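Local coordinates for protein NAD nucleotidase (Haemophilus influenzae, PDB 3ZTV) that hydrolyses NAD in the periplasm to adenosine and nicotinamide riboside, acting as both pyrophosphatase and zinc-dependent 5'-nucleotidase of broad specificity, at residues 19-24 / 263-268; 66-70 / 223-227; 97-102 / 200-204. All coordinates share one frame. Residue numbers count along the deposited sequence, not the author numbering.

Contact 1: 19-24 / 263-268; sequences NDHHSY and EGWAYS. With ZN (zinc ion), chain C.
Metallophosphoesterases place an Asp-x-His motif in the loop after their first strand, and residues 19-24 build it here against the loop 263-268. Asn19, extended and with a p side chain, directs CA-CB toward 263-268; water 1 joins its carbonyl O to Ser268 N (2.8 Å to each). Asp20 (phi/psi 58/43, chi1 m) binds a zinc through OD1 at 2.0 Å, while its OD2 accepts from Asp226 N; its own O receives Tyr267 N at 2.9 Å, nearly straight. The CA register is Asp20-Ala266 5.0 Å and His21-Tyr267 4.0 Å. His21 opens a type I' turn closed by Tyr24 N to His21 O, 2.9 Å. Within the turn, His22 (chi1 m) binds the same zinc through NE2 at 2.1 Å, with ND1 tied to Thr73 O, and its CD2 lies 3.6 Å from Tyr267 CE1, at that ring's edge. Tyr24 and Tyr267, both m, form an offset stack, centroids 4.2 Å apart and planes at 12°, with Tyr24 CE1 3.6 Å from Tyr267 CD1.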
loop_
_atom_site.group_PDB
_atom_site.type_symbol
_atom_site.label_atom_id
_atom_site.label_comp_id
_atom_site.label_asym_id
_atom_site.label_seq_id
_atom_site.Cartn_x
_atom_site.Cartn_y
_atom_site.Cartn_z
ATOM N N ASN A 19 -10.681 -5.675 -24.906
ATOM C CA ASN A 19 -10.543 -4.653 -23.869
ATOM C C ASN A 19 -10.715 -3.282 -24.495
ATOM O O ASN A 19 -10.454 -3.095 -25.686
ATOM C CB ASN A 19 -9.164 -4.723 -23.207
ATOM C CG ASN A 19 -8.038 -4.505 -24.204
ATOM O OD1 ASN A 19 -7.515 -3.388 -24.361
ATOM N ND2 ASN A 19 -7.662 -5.567 -24.892
ATOM N N ASP A 20 -11.175 -2.321 -23.695
ATOM C CA ASP A 20 -11.136 -0.913 -24.090
ATOM C C ASP A 20 -11.897 -0.643 -25.390
ATOM O O ASP A 20 -11.437 0.090 -26.277
ATOM C CB ASP A 20 -9.690 -0.421 -24.198
ATOM C CG ASP A 20 -8.987 -0.398 -22.853
ATOM O OD1 ASP A 20 -9.113 0.610 -22.110
ATOM O OD2 ASP A 20 -8.312 -1.392 -22.516
ATOM N N HIS A 21 -13.070 -1.240 -25.519
ATOM C CA HIS A 21 -13.858 -0.943 -26.714
ATOM C C HIS A 21 -14.421 0.487 -26.745
ATOM O O HIS A 21 -14.681 1.012 -27.829
ATOM C CB HIS A 21 -14.898 -2.042 -27.059
ATOM C CG HIS A 21 -16.235 -1.907 -26.395
ATOM N ND1 HIS A 21 -16.559 -2.565 -25.224
ATOM C CD2 HIS A 21 -17.365 -1.270 -26.795
ATOM C CE1 HIS A 21 -17.815 -2.301 -24.910
ATOM N NE2 HIS A 21 -18.329 -1.527 -25.852
ATOM N N HIS A 22 -14.552 1.116 -25.581
ATOM C CA HIS A 22 -14.866 2.555 -25.507
ATOM C C HIS A 22 -16.065 2.955 -26.382
ATOM O O HIS A 22 -16.022 3.956 -27.101
ATOM C CB HIS A 22 -13.634 3.378 -25.875
ATOM C CG HIS A 22 -12.626 3.491 -24.769
ATOM N ND1 HIS A 22 -12.782 4.338 -23.692
ATOM C CD2 HIS A 22 -11.421 2.892 -24.598
ATOM C CE1 HIS A 22 -11.736 4.232 -22.889
ATOM N NE2 HIS A 22 -10.883 3.373 -23.428
ATOM N N SER A 23 -17.106 2.135 -26.344
ATOM C CA SER A 23 -18.347 2.435 -27.050
ATOM C C SER A 23 -18.219 2.470 -28.572
ATOM O O SER A 23 -19.083 3.046 -29.254
ATOM C CB SER A 23 -18.985 3.731 -26.513
ATOM O OG SER A 23 -19.284 3.610 -25.132
ATOM N N TYR A 24 -17.167 1.842 -29.110
ATOM C CA TYR A 24 -17.007 1.729 -30.564
ATOM C C TYR A 24 -17.845 0.565 -31.081
ATOM O O TYR A 24 -17.337 -0.546 -31.309
ATOM C CB TYR A 24 -15.537 1.554 -30.962
ATOM C CG TYR A 24 -14.789 2.859 -31.044
ATOM C CD1 TYR A 24 -14.467 3.578 -29.898
ATOM C CD2 TYR A 24 -14.416 3.390 -32.275
ATOM C CE1 TYR A 24 -13.787 4.782 -29.971
ATOM C CE2 TYR A 24 -13.736 4.594 -32.362
ATOM C CZ TYR A 24 -13.422 5.283 -31.204
ATOM O OH TYR A 24 -12.745 6.476 -31.306
ATOM N N GLU A 263 -2.580 -7.914 -24.018
ATOM C CA GLU A 263 -3.679 -6.977 -24.251
ATOM C C GLU A 263 -4.176 -7.179 -25.687
ATOM O O GLU A 263 -3.502 -7.845 -26.502
ATOM C CB GLU A 263 -3.191 -5.539 -24.045
ATOM C CG GLU A 263 -4.285 -4.493 -23.932
ATOM C CD GLU A 263 -3.788 -3.167 -23.394
ATOM O OE1 GLU A 263 -2.590 -2.857 -23.509
ATOM O OE2 GLU A 263 -4.608 -2.411 -22.840
ATOM N N GLY A 264 -5.340 -6.600 -25.993
ATOM C CA GLY A 264 -5.979 -6.742 -27.295
ATOM C C GLY A 264 -6.249 -5.412 -27.986
ATOM O O GLY A 264 -7.348 -5.165 -28.503
ATOM N N TRP A 265 -5.235 -4.553 -28.021
ATOM C CA TRP A 265 -5.349 -3.254 -28.693
ATOM C C TRP A 265 -6.491 -2.445 -28.058
ATOM O O TRP A 265 -6.517 -2.307 -26.829
ATOM C CB TRP A 265 -5.504 -3.439 -30.214
ATOM C CG TRP A 265 -4.977 -2.295 -31.051
ATOM C CD1 TRP A 265 -4.337 -1.174 -30.607
ATOM C CD2 TRP A 265 -5.030 -2.187 -32.482
ATOM N NE1 TRP A 265 -3.998 -0.369 -31.674
ATOM C CE2 TRP A 265 -4.410 -0.971 -32.834
ATOM C CE3 TRP A 265 -5.537 -3.006 -33.497
ATOM C CZ2 TRP A 265 -4.298 -0.546 -34.164
ATOM C CZ3 TRP A 265 -5.425 -2.588 -34.807
ATOM C CH2 TRP A 265 -4.819 -1.362 -35.130
ATOM N N ALA A 266 -7.420 -1.907 -28.849
ATOM C CA ALA A 266 -8.569 -1.174 -28.319
ATOM C C ALA A 266 -9.620 -0.982 -29.406
ATOM O O ALA A 266 -9.428 -1.398 -30.552
ATOM C CB ALA A 266 -8.127 0.181 -27.757
ATOM N N TYR A 267 -10.731 -0.350 -29.024
ATOM C CA TYR A 267 -11.753 0.149 -29.963
ATOM C C TYR A 267 -12.341 -0.950 -30.857
ATOM O O TYR A 267 -12.512 -0.765 -32.073
ATOM C CB TYR A 267 -11.222 1.322 -30.806
ATOM C CG TYR A 267 -10.760 2.539 -30.022
ATOM C CD1 TYR A 267 -11.086 2.709 -28.680
ATOM C CD2 TYR A 267 -10.006 3.529 -30.637
ATOM C CE1 TYR A 267 -10.654 3.829 -27.967
ATOM C CE2 TYR A 267 -9.586 4.653 -29.942
ATOM C CZ TYR A 267 -9.912 4.794 -28.602
ATOM O OH TYR A 267 -9.491 5.902 -27.891
ATOM N N SER A 268 -12.664 -2.080 -30.232
ATOM C CA SER A 268 -13.268 -3.258 -30.867
ATOM C C SER A 268 -12.489 -3.826 -32.061
ATOM O O SER A 268 -13.074 -4.486 -32.909
ATOM C CB SER A 268 -14.771 -3.055 -31.180
ATOM O OG SER A 268 -15.021 -1.966 -32.051
HETATM ZN ZN ZN C . -9.238 2.589 -22.360
HETATM O O HOH W 1 -11.885 -3.579 -27.993
HETATM O O HOH W 2 -10.017 -5.709 -28.114
HETATM O O HOH W 3 -7.969 3.311 -20.900
#

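Contact 2: 66-70 / 223-227; sequences LHAGD and VTGDS. With ZN (zinc ion), chain B; ZN (zinc ion), chain C.
Leu66 (m, t) lays its side chain against Val223 (t), Leu66 CD1 to Val223 CG2 being 3.9 Å. The two strand ends run almost the same way: CA vectors 66 to 70 and 223 to 226 differ by 8°. One residue past its strand, Ala68 points CB toward the partner, 3.6 Å from Thr224 O. The CA atoms of Ala68 and Gly225 come within 5.1 Å, so any CB on Gly225 would strike Ala68 O. Strands 63-67 and 221-224 belong to the two facing sheets of the metallophosphoesterase beta sandwich. Gly69-Asp70 is the family's Gly-Asp metal motif, whereas Asp226 stands where relatives usually have the first His of Gly-His-x-His. Gly69 (103/172) could carry no CB without jamming it against the preceding carbonyl; its N donates to His67 ND1 at 3.1 Å. Asp70 (54/56, m) bridges two zincs 3.2 Å apart, OD2 lying 2.1 Å from the chain B ion and 2.4 Å from the chain C ion, while OD1 hydrogen-bonds His103 N. Asp226 (103/-39, t) reaches the chain B zinc with OD1 at 2.1 Å, and its OD2 forms a salt bridge with Lys163. Water 3 spans both metals and donates to Asp226 O at 3.1 Å.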
loop_
_atom_site.group_PDB
_atom_site.type_symbol
_atom_site.label_atom_id
_atom_site.label_comp_id
_atom_site.label_asym_id
_atom_site.label_seq_id
_atom_site.Cartn_x
_atom_site.Cartn_y
_atom_site.Cartn_z
ATOM N N LEU A 66 -13.589 -13.047 -22.141
ATOM C CA LEU A 66 -13.304 -11.980 -21.170
ATOM C C LEU A 66 -13.281 -10.582 -21.774
ATOM O O LEU A 66 -12.866 -10.385 -22.927
ATOM C CB LEU A 66 -11.945 -12.226 -20.513
ATOM C CG LEU A 66 -11.710 -13.607 -19.899
ATOM C CD1 LEU A 66 -10.246 -13.743 -19.488
ATOM C CD2 LEU A 66 -12.639 -13.873 -18.723
ATOM N N HIS A 67 -13.700 -9.610 -20.963
ATOM C CA HIS A 67 -13.622 -8.192 -21.320
ATOM C C HIS A 67 -12.839 -7.456 -20.225
ATOM O O HIS A 67 -13.257 -7.438 -19.061
ATOM C CB HIS A 67 -15.023 -7.607 -21.460
ATOM C CG HIS A 67 -15.051 -6.235 -22.063
ATOM N ND1 HIS A 67 -14.302 -5.176 -21.584
ATOM C CD2 HIS A 67 -15.755 -5.755 -23.114
ATOM C CE1 HIS A 67 -14.537 -4.108 -22.331
ATOM N NE2 HIS A 67 -15.425 -4.429 -23.257
ATOM N N ALA A 68 -11.678 -6.902 -20.566
ATOM C CA ALA A 68 -10.797 -6.310 -19.557
ATOM C C ALA A 68 -11.032 -4.824 -19.218
ATOM O O ALA A 68 -10.111 -4.158 -18.720
ATOM C CB ALA A 68 -9.331 -6.551 -19.918
ATOM N N GLY A 69 -12.241 -4.313 -19.465
ATOM C CA GLY A 69 -12.628 -2.993 -18.974
ATOM C C GLY A 69 -12.633 -1.850 -19.976
ATOM O O GLY A 69 -12.210 -2.000 -21.134
ATOM N N ASP A 70 -13.158 -0.704 -19.537
ATOM C CA ASP A 70 -13.458 0.443 -20.410
ATOM C C ASP A 70 -14.363 0.025 -21.580
ATOM O O ASP A 70 -14.049 0.216 -22.774
ATOM C CB ASP A 70 -12.197 1.117 -20.945
ATOM C CG ASP A 70 -11.534 2.061 -19.946
ATOM O OD1 ASP A 70 -12.049 2.276 -18.821
ATOM O OD2 ASP A 70 -10.470 2.594 -20.327
ATOM N N VAL A 223 -4.658 -10.883 -18.170
ATOM C CA VAL A 223 -5.391 -10.384 -19.327
ATOM C C VAL A 223 -5.602 -8.897 -19.086
ATOM O O VAL A 223 -6.213 -8.511 -18.081
ATOM C CB VAL A 223 -6.749 -11.118 -19.462
ATOM C CG1 VAL A 223 -7.529 -10.631 -20.694
ATOM C CG2 VAL A 223 -6.537 -12.642 -19.503
ATOM N N THR A 224 -5.070 -8.076 -19.989
ATOM C CA THR A 224 -4.833 -6.654 -19.733
ATOM C C THR A 224 -5.794 -5.691 -20.435
ATOM O O THR A 224 -6.197 -5.913 -21.590
ATOM C CB THR A 224 -3.393 -6.304 -20.158
ATOM O OG1 THR A 224 -2.472 -7.065 -19.366
ATOM C CG2 THR A 224 -3.074 -4.837 -20.007
ATOM N N GLY A 225 -6.114 -4.613 -19.723
ATOM C CA GLY A 225 -6.693 -3.423 -20.318
ATOM C C GLY A 225 -6.032 -2.161 -19.807
ATOM O O GLY A 225 -5.206 -2.206 -18.890
ATOM N N ASP A 226 -6.416 -1.048 -20.429
ATOM C CA ASP A 226 -6.055 0.344 -20.090
ATOM C C ASP A 226 -5.013 1.004 -20.969
ATOM O O ASP A 226 -5.119 2.205 -21.235
ATOM C CB ASP A 226 -5.707 0.584 -18.610
ATOM C CG ASP A 226 -5.650 2.079 -18.265
ATOM O OD1 ASP A 226 -6.678 2.776 -18.360
ATOM O OD2 ASP A 226 -4.564 2.587 -17.897
ATOM N N SER A 227 -3.998 0.249 -21.378
ATOM C CA SER A 227 -2.905 0.807 -22.172
ATOM C C SER A 227 -3.185 0.873 -23.680
ATOM O O SER A 227 -2.517 1.623 -24.392
ATOM C CB SER A 227 -1.592 0.049 -21.892
ATOM O OG SER A 227 -1.793 -1.347 -21.637
HETATM ZN ZN ZN B . -8.647 2.519 -19.185
HETATM ZN ZN ZN C . -9.238 2.589 -22.360
HETATM O O HOH W 3 -7.969 3.311 -20.900
#

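Contact 3: 97-102 / 200-204; sequences YFTLGN and LLSHA. With ZN (zinc ion), chain B.
Strands 97-99 and 200-203 pack across the interior of the metallophosphoesterase sandwich, one from each sheet; their axes approach to 7.5 Å and their N-to-C directions differ by 36°. Nearest CA atoms are Thr99-Leu201 at 6.5 Å and Gly101-His203 at 5.4 Å. Apolar packing dominates the strand part. Leu201 (t, p) wedges its CD2 toward 97-102, 4.1 Å from Tyr97 CB, and its CG lies 3.9 Å from Thr99 CB; the Thr99 hydroxyl itself hydrogen-bonds Leu124 O. Further along the chain, ring packing takes over: Gly101 CA rests on the face of the His203 imidazole, 3.6 Å from its centroid and 18° off the normal, a CH-pi contact, and Leu100 O is 3.5 Å from His203 CB. A CB on Gly101 would be tight against His203 NE2. No clear hydrogen bond joins the two segments; within 200-204, Ser202 OG accepts from Ala204 N at 3.0 Å, an ST turn, and also hydrogen-bonds Asn209 OD1. Metal binding ends the contact. Asn102 (chi1 p), of the family's Gly-Asn motif, binds the chain B zinc through OD1 at 2.0 Å. His203 is probably a ligand of the same ion; as modelled, its CE1 lies 2.1 Å from that zinc and NE2 faces Asp20. An imidazole carbon cannot ligate zinc, so this distance implies that the ring is modelled turned over and that NE2 probably occupies that place.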
loop_
_atom_site.group_PDB
_atom_site.type_symbol
_atom_site.label_atom_id
_atom_site.label_comp_id
_atom_site.label_asym_id
_atom_site.label_seq_id
_atom_site.Cartn_x
_atom_site.Cartn_y
_atom_site.Cartn_z
ATOM N N TYR A 97 -16.880 -12.949 -18.093
ATOM C CA TYR A 97 -16.517 -11.944 -17.086
ATOM C C TYR A 97 -16.109 -10.624 -17.704
ATOM O O TYR A 97 -15.520 -10.593 -18.788
ATOM C CB TYR A 97 -15.364 -12.428 -16.190
ATOM C CG TYR A 97 -15.621 -13.766 -15.522
ATOM C CD1 TYR A 97 -16.396 -13.855 -14.371
ATOM C CD2 TYR A 97 -15.085 -14.944 -16.038
ATOM C CE1 TYR A 97 -16.643 -15.075 -13.769
ATOM C CE2 TYR A 97 -15.329 -16.167 -15.436
ATOM C CZ TYR A 97 -16.098 -16.226 -14.305
ATOM O OH TYR A 97 -16.325 -17.449 -13.720
ATOM N N PHE A 98 -16.421 -9.547 -16.985
ATOM C CA PHE A 98 -16.050 -8.174 -17.317
ATOM C C PHE A 98 -15.401 -7.602 -16.064
ATOM O O PHE A 98 -15.901 -7.829 -14.953
ATOM C CB PHE A 98 -17.335 -7.401 -17.628
ATOM C CG PHE A 98 -17.179 -5.895 -17.759
ATOM C CD1 PHE A 98 -16.387 -5.322 -18.740
ATOM C CD2 PHE A 98 -17.910 -5.055 -16.926
ATOM C CE1 PHE A 98 -16.288 -3.938 -18.857
ATOM C CE2 PHE A 98 -17.822 -3.686 -17.050
ATOM C CZ PHE A 98 -17.024 -3.122 -18.017
ATOM N N THR A 99 -14.297 -6.875 -16.213
ATOM C CA THR A 99 -13.728 -6.153 -15.072
ATOM C C THR A 99 -13.898 -4.641 -15.277
ATOM O O THR A 99 -13.930 -4.153 -16.405
ATOM C CB THR A 99 -12.242 -6.543 -14.784
ATOM O OG1 THR A 99 -11.931 -6.254 -13.414
ATOM C CG2 THR A 99 -11.291 -5.792 -15.690
ATOM N N LEU A 100 -14.024 -3.917 -14.174
ATOM C CA LEU A 100 -14.132 -2.461 -14.248
ATOM C C LEU A 100 -12.841 -1.798 -14.709
ATOM O O LEU A 100 -11.754 -2.147 -14.237
ATOM C CB LEU A 100 -14.539 -1.887 -12.882
ATOM C CG LEU A 100 -15.824 -2.417 -12.253
ATOM C CD1 LEU A 100 -15.979 -1.839 -10.856
ATOM C CD2 LEU A 100 -17.019 -2.065 -13.138
ATOM N N GLY A 101 -12.973 -0.852 -15.634
ATOM C CA GLY A 101 -11.878 0.023 -15.992
ATOM C C GLY A 101 -11.967 1.363 -15.286
ATOM O O GLY A 101 -12.686 1.513 -14.272
ATOM N N ASN A 102 -11.218 2.333 -15.800
ATOM C CA ASN A 102 -11.224 3.669 -15.226
ATOM C C ASN A 102 -12.393 4.492 -15.733
ATOM O O ASN A 102 -13.035 5.217 -14.962
ATOM C CB ASN A 102 -9.891 4.418 -15.419
ATOM C CG ASN A 102 -9.439 4.479 -16.867
ATOM O OD1 ASN A 102 -9.434 3.474 -17.555
ATOM N ND2 ASN A 102 -9.038 5.650 -17.323
ATOM N N LEU A 200 -5.727 -13.362 -13.806
ATOM C CA LEU A 200 -5.994 -12.001 -13.353
ATOM C C LEU A 200 -6.499 -11.192 -14.558
ATOM O O LEU A 200 -5.813 -11.082 -15.580
ATOM C CB LEU A 200 -4.712 -11.394 -12.785
ATOM C CG LEU A 200 -4.797 -9.978 -12.221
ATOM C CD1 LEU A 200 -5.682 -9.963 -10.986
ATOM C CD2 LEU A 200 -3.410 -9.448 -11.895
ATOM N N LEU A 201 -7.712 -10.667 -14.437
ATOM C CA LEU A 201 -8.356 -9.840 -15.459
ATOM C C LEU A 201 -8.215 -8.397 -14.974
ATOM O O LEU A 201 -8.950 -7.950 -14.079
ATOM C CB LEU A 201 -9.823 -10.247 -15.602
ATOM C CG LEU A 201 -10.644 -9.538 -16.678
ATOM C CD1 LEU A 201 -10.019 -9.689 -18.067
ATOM C CD2 LEU A 201 -12.074 -10.034 -16.678
ATOM N N SER A 202 -7.224 -7.697 -15.512
ATOM C CA SER A 202 -6.724 -6.462 -14.908
ATOM C C SER A 202 -6.666 -5.261 -15.839
ATOM O O SER A 202 -5.938 -5.250 -16.831
ATOM C CB SER A 202 -5.335 -6.681 -14.312
ATOM O OG SER A 202 -4.765 -5.438 -13.925
ATOM N N HIS A 203 -7.439 -4.231 -15.464
ATOM C CA HIS A 203 -7.379 -2.917 -16.102
ATOM C C HIS A 203 -6.271 -2.027 -15.525
ATOM O O HIS A 203 -6.349 -0.787 -15.623
ATOM C CB HIS A 203 -8.716 -2.157 -16.027
ATOM C CG HIS A 203 -8.944 -1.257 -17.206
ATOM N ND1 HIS A 203 -8.627 0.092 -17.245
ATOM C CD2 HIS A 203 -9.418 -1.561 -18.432
ATOM C CE1 HIS A 203 -8.922 0.573 -18.446
ATOM N NE2 HIS A 203 -9.408 -0.410 -19.178
ATOM N N ALA A 204 -5.247 -2.630 -14.923
ATOM C CA ALA A 204 -4.158 -1.829 -14.352
ATOM C C ALA A 204 -3.222 -1.229 -15.397
ATOM O O ALA A 204 -2.411 -0.362 -15.058
ATOM C CB ALA A 204 -3.344 -2.648 -13.342
HETATM ZN ZN ZN B . -8.647 2.519 -19.185
HETATM O O HOH W 3 -7.969 3.311 -20.900
#

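The principle illustrated is that a metal centre can be assembled from loops at the ends of strands in two packed sheets. Along the chain the pairs enclose one another: 97-102/200-204 innermost, then 66-70/223-227, then 19-24/263-268. Centres of contacts 2 and 3 lie about 5 Å apart, contacts 1 and 2 about 8 Å, contacts 1 and 3 about 12 Å. Contacts 2 and 3 use adjacent strands in both sheets, with Val223 N probably hydrogen-bonded to Leu200 O at 2.8 Å. Contact 1 adds the loops after strands 11-18 and 258-263. All three share water 3, which bridges the zincs, whereas the adenosine is bound by residues of the C-terminal domain.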